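Local atomic coordinates of kallistatin (Homo sapiens, PDB entry 6F4V), a protein that inhibits tissue kallikrein by forming an equimolar, heat- and SDS-stable complex with the enzyme, which cleaves the inhibitor at its reactive site. Residues C48-S53 / F292-S297. Numbering follows the deposited sequence.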
# COMPACT_ATOMS: atom_id res chain seq x y z
N CYS A 48 14.59 20.32 -3.38
CA CYS A 48 15.63 20.77 -4.28
C CYS A 48 16.93 20.03 -4.02
O CYS A 48 17.16 19.47 -2.92
CB CYS A 48 15.86 22.28 -4.13
SG CYS A 48 14.40 23.27 -4.51
N SER A 49 17.76 19.98 -5.06
CA SER A 49 19.16 19.63 -4.92
C SER A 49 19.28 18.19 -4.40
O SER A 49 18.55 17.30 -4.86
CB SER A 49 19.83 20.71 -4.02
OG SER A 49 21.20 20.44 -3.76
N HIS A 50 20.18 17.97 -3.43
CA HIS A 50 20.39 16.66 -2.83
C HIS A 50 19.11 16.07 -2.23
O HIS A 50 18.92 14.86 -2.28
CB HIS A 50 21.46 16.73 -1.71
CG HIS A 50 21.00 17.44 -0.45
ND1 HIS A 50 20.95 18.82 -0.34
CD2 HIS A 50 20.59 16.95 0.75
CE1 HIS A 50 20.54 19.15 0.88
NE2 HIS A 50 20.30 18.03 1.56
N SER A 51 18.26 16.90 -1.63
CA SER A 51 17.07 16.37 -0.97
C SER A 51 16.10 15.69 -1.94
O SER A 51 15.45 14.71 -1.60
CB SER A 51 16.34 17.46 -0.18
OG SER A 51 17.15 17.92 0.91
N ARG A 52 16.00 16.25 -3.13
CA ARG A 52 15.14 15.73 -4.20
C ARG A 52 15.62 14.36 -4.65
O ARG A 52 14.86 13.39 -4.67
CB ARG A 52 15.13 16.73 -5.35
CG ARG A 52 14.07 16.52 -6.42
CD ARG A 52 14.25 17.62 -7.46
NE ARG A 52 13.17 17.71 -8.43
CZ ARG A 52 12.20 18.63 -8.46
NH1 ARG A 52 12.07 19.57 -7.52
NH2 ARG A 52 11.28 18.57 -9.45
N SER A 53 16.91 14.25 -4.97
CA SER A 53 17.44 12.96 -5.43
C SER A 53 17.41 11.90 -4.32
O SER A 53 17.11 10.74 -4.59
CB SER A 53 18.84 13.10 -6.05
OG SER A 53 19.74 13.60 -5.10
N PHE A 292 15.64 7.67 4.07
CA PHE A 292 15.07 9.01 4.12
C PHE A 292 15.63 9.85 5.28
O PHE A 292 14.95 10.75 5.78
CB PHE A 292 13.55 8.95 4.19
CG PHE A 292 12.93 8.27 2.98
CD1 PHE A 292 12.89 6.89 2.90
CD2 PHE A 292 12.46 9.01 1.92
CE1 PHE A 292 12.33 6.25 1.80
CE2 PHE A 292 11.89 8.39 0.81
CZ PHE A 292 11.82 7.01 0.76
N THR A 293 16.87 9.60 5.68
CA THR A 293 17.47 10.41 6.76
C THR A 293 17.54 11.89 6.39
O THR A 293 17.23 12.73 7.24
CB THR A 293 18.86 9.91 7.14
OG1 THR A 293 19.66 9.82 5.94
CG2 THR A 293 18.75 8.59 7.79
N ASP A 294 17.89 12.23 5.16
CA ASP A 294 17.96 13.64 4.76
C ASP A 294 16.62 14.33 4.93
O ASP A 294 16.55 15.40 5.55
CB ASP A 294 18.45 13.84 3.33
CG ASP A 294 18.42 15.31 2.91
OD1 ASP A 294 19.36 16.03 3.33
OD2 ASP A 294 17.47 15.75 2.20
N LEU A 295 15.56 13.73 4.40
CA LEU A 295 14.25 14.37 4.41
C LEU A 295 13.76 14.72 5.81
O LEU A 295 13.11 15.78 6.01
CB LEU A 295 13.20 13.49 3.67
CG LEU A 295 11.76 13.99 3.72
CD1 LEU A 295 11.67 15.36 3.07
CD2 LEU A 295 10.80 13.04 3.02
N PHE A 296 14.02 13.84 6.75
CA PHE A 296 13.57 14.02 8.14
C PHE A 296 14.61 14.70 9.04
O PHE A 296 14.45 14.68 10.26
CB PHE A 296 13.13 12.68 8.70
CG PHE A 296 11.89 12.17 8.03
CD1 PHE A 296 10.67 12.77 8.29
CD2 PHE A 296 11.95 11.17 7.07
CE1 PHE A 296 9.51 12.36 7.61
CE2 PHE A 296 10.80 10.72 6.44
CZ PHE A 296 9.58 11.32 6.72
N SER A 297 15.61 15.33 8.45
CA SER A 297 16.66 16.01 9.20
C SER A 297 16.50 17.50 9.11
O SER A 297 15.74 18.02 8.30
CB SER A 297 18.03 15.61 8.65
OG SER A 297 18.28 16.28 7.42
O HOH W 1 15.62 14.17 1.14
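Asp294 holds its CG opposite the backbone N (chi1 176°), which sends the carboxylate toward the first turn of helix 49-58, where the His50 ring, set over its own main chain with CG flanked by N and C, brings its edge to meet it. Asp294 OD1 lies near the ring plane, 2.8 Å from His50 NE2, but the N-H...O angle of 119° makes this a weak hydrogen bond; OD1 is also 3.0 Å from His50 CD2. Ring and carboxylate planes stand 77° apart. The tighter grip is on the other oxygen: Ser51 OG donates to Asp294 OD2 at 2.5 Å, arriving at the syn lone pair. That OG also accepts the backbone N-H of Asp301, whose backbone is hydrogen-bonded with Cys48 as well. A water gives a third link, donating to both Ser51 O and Asp294 OD2 (2.7 Å to the latter). In the serpin fold the contact ties the start of helix 49-58 to the loop between helix 283-286 and strand 312-324, with Leu295 packing on Tyr40 and Leu43 of helix 33-44. Asp294 also opens a type I beta turn closed by Ser297, whose N and OG both donate to Asp294 O, the OG at 2.7 Å. Replacing Asp294 with an alanine removes both carboxylate oxygens and would probably leave Ser51 OG without this acceptor and the His50 ring freer to turn.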